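Local structure of peroxinectin A (Dictyostelium discoideum, 6ERC) at residues T24-L29 with Q142-G147. The protein is a secreted heme peroxidase that uses hydrogen peroxide to oxidise phenolic donors, iodide and thiocyanate. Numbering follows the deposited sequence.
Sequences TPFIRL and QINSLG. With NA (sodium ion), chain K.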
loop_
_atom_site.group_PDB
_atom_site.type_symbol
_atom_site.label_atom_id
_atom_site.label_comp_id
_atom_site.label_asym_id
_atom_site.label_seq_id
_atom_site.Cartn_x
_atom_site.Cartn_y
_atom_site.Cartn_z
ATOM N N THR A 24 6.301 -5.965 15.041
ATOM C CA THR A 24 5.995 -7.335 15.438
ATOM C C THR A 24 5.998 -8.260 14.224
ATOM O O THR A 24 5.685 -7.825 13.108
ATOM C CB THR A 24 4.630 -7.429 16.134
ATOM O OG1 THR A 24 3.606 -6.952 15.257
ATOM C CG2 THR A 24 4.623 -6.618 17.422
ATOM N N PRO A 25 6.363 -9.534 14.402
ATOM C CA PRO A 25 6.437 -10.445 13.251
ATOM C C PRO A 25 5.120 -10.503 12.493
ATOM O O PRO A 25 4.032 -10.352 13.062
ATOM C CB PRO A 25 6.771 -11.809 13.877
ATOM C CG PRO A 25 7.204 -11.547 15.295
ATOM C CD PRO A 25 6.975 -10.095 15.620
ATOM N N PHE A 26 5.237 -10.693 11.180
ATOM C CA PHE A 26 4.064 -10.919 10.346
ATOM C C PHE A 26 3.424 -12.266 10.670
ATOM O O PHE A 26 4.018 -13.133 11.322
ATOM C CB PHE A 26 4.424 -10.876 8.856
ATOM C CG PHE A 26 4.641 -9.492 8.317
ATOM C CD1 PHE A 26 3.565 -8.673 8.017
ATOM C CD2 PHE A 26 5.922 -9.022 8.068
ATOM C CE1 PHE A 26 3.764 -7.405 7.502
ATOM C CE2 PHE A 26 6.125 -7.755 7.553
ATOM C CZ PHE A 26 5.043 -6.947 7.269
ATOM N N ILE A 27 2.202 -12.433 10.193
ATOM C CA ILE A 27 1.498 -13.704 10.272
ATOM C C ILE A 27 1.742 -14.477 8.979
ATOM O O ILE A 27 2.087 -13.905 7.942
ATOM C CB ILE A 27 -0.017 -13.489 10.529
ATOM C CG1 ILE A 27 -0.245 -12.816 11.885
ATOM C CG2 ILE A 27 -0.800 -14.794 10.471
ATOM C CD1 ILE A 27 0.225 -13.634 13.082
ATOM N N ARG A 28 1.580 -15.796 9.044
ATOM C CA ARG A 28 1.690 -16.664 7.880
ATOM C C ARG A 28 0.380 -17.410 7.681
ATOM O O ARG A 28 -0.133 -18.032 8.617
ATOM C CB ARG A 28 2.839 -17.666 8.037
ATOM C CG ARG A 28 4.225 -17.046 8.079
ATOM C CD ARG A 28 4.792 -16.805 6.689
ATOM N NE ARG A 28 6.147 -16.265 6.763
ATOM C CZ ARG A 28 6.902 -15.969 5.710
ATOM N NH1 ARG A 28 6.447 -16.160 4.480
ATOM N NH2 ARG A 28 8.119 -15.478 5.892
ATOM N N LEU A 29 -0.160 -17.341 6.466
ATOM C CA LEU A 29 -1.250 -18.234 6.090
ATOM C C LEU A 29 -0.727 -19.592 5.652
ATOM O O LEU A 29 -1.425 -20.600 5.806
ATOM C CB LEU A 29 -2.079 -17.620 4.961
ATOM C CG LEU A 29 -2.609 -16.202 5.182
ATOM C CD1 LEU A 29 -3.427 -15.768 3.976
ATOM C CD2 LEU A 29 -3.433 -16.120 6.457
ATOM N N GLN A 142 9.579 -12.263 9.291
ATOM C CA GLN A 142 9.768 -10.869 8.930
ATOM C C GLN A 142 8.984 -9.951 9.865
ATOM O O GLN A 142 7.959 -10.331 10.445
ATOM C CB GLN A 142 9.356 -10.615 7.474
ATOM C CG GLN A 142 10.415 -10.991 6.436
ATOM C CD GLN A 142 10.552 -12.491 6.242
ATOM O OE1 GLN A 142 9.562 -13.220 6.231
ATOM N NE2 GLN A 142 11.784 -12.956 6.088
ATOM N N ILE A 143 9.492 -8.727 10.014
ATOM C CA ILE A 143 8.984 -7.761 10.993
ATOM C C ILE A 143 8.182 -6.688 10.272
ATOM O O ILE A 143 8.663 -6.081 9.306
ATOM C CB ILE A 143 10.130 -7.133 11.824
ATOM C CG1 ILE A 143 10.670 -8.139 12.874
ATOM C CG2 ILE A 143 9.643 -5.833 12.497
ATOM C CD1 ILE A 143 9.982 -8.073 14.244
ATOM N N ASN A 144 6.960 -6.462 10.744
ATOM C CA ASN A 144 6.131 -5.364 10.259
ATOM C C ASN A 144 6.508 -4.092 11.010
ATOM O O ASN A 144 6.206 -3.948 12.201
ATOM C CB ASN A 144 4.640 -5.668 10.439
ATOM C CG ASN A 144 3.751 -4.635 9.774
ATOM O OD1 ASN A 144 4.240 -3.697 9.144
ATOM N ND2 ASN A 144 2.450 -4.807 9.897
ATOM N N SER A 145 7.166 -3.168 10.319
ATOM C CA SER A 145 7.560 -1.893 10.917
ATOM C C SER A 145 6.440 -0.859 10.875
ATOM O O SER A 145 6.679 0.321 10.608
ATOM C CB SER A 145 8.817 -1.371 10.222
ATOM O OG SER A 145 9.932 -2.200 10.502
ATOM N N LEU A 146 5.208 -1.285 11.142
ATOM C CA LEU A 146 4.054 -0.403 11.115
ATOM C C LEU A 146 2.916 -1.085 11.860
ATOM O O LEU A 146 2.829 -2.315 11.888
ATOM C CB LEU A 146 3.632 -0.079 9.678
ATOM C CG LEU A 146 3.128 1.337 9.411
ATOM C CD1 LEU A 146 4.274 2.335 9.446
ATOM C CD2 LEU A 146 2.412 1.392 8.076
ATOM N N GLY A 147 2.051 -0.276 12.468
ATOM C CA GLY A 147 0.889 -0.811 13.147
ATOM C C GLY A 147 -0.055 -1.500 12.182
ATOM O O GLY A 147 -0.372 -0.954 11.122
HETATM NA NA NA K . -1.639 1.351 11.168
#
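Phe26 N donates to Gln142 O at 2.8 Å, and Asn144 N reaches Thr24 O at 3.0 Å. The return bond from Thr24 N to Asn144 O is weak. Together they pair residues 24-25 antiparallel with the end of strand 139-144, and Pro25 CA adds a CA-H...O contact to Gln142 O at 3.2 Å. Farther along, Arg28 NH2 sits 2.7 Å from Gln142 OE1 at an angle too poor for a hydrogen bond; NH2 bonds instead to His390 O, while OE1 takes its hydrogen bond from Asn294.

The Phe26 ring packs against strand 139-144, its CD2 meeting Gln142 CB. Asn144 CB lies over one face, 3.7 Å from the ring centroid and shifted toward the rim, a CH-pi contact. Asn144 CG is anti to the backbone N (chi1 -172°), which carries it toward the CE1-CZ side of the ring; the amide and ring planes are 11° apart, and bonds to Met83 and Leu85 hold the amide in place. An alanine at Phe26 would probably leave a gap beside Asn144 CB and Gln142 CB. On the other side, Pro25 CD meets Ile143 CD1 at 3.9 Å.

Strand 24-25 is an outer strand of the four-stranded antiparallel sheet of the animal heme peroxidase fold, with Phe26 near the heme; three residues past strand 139-144, Gly147 O binds the sodium ion.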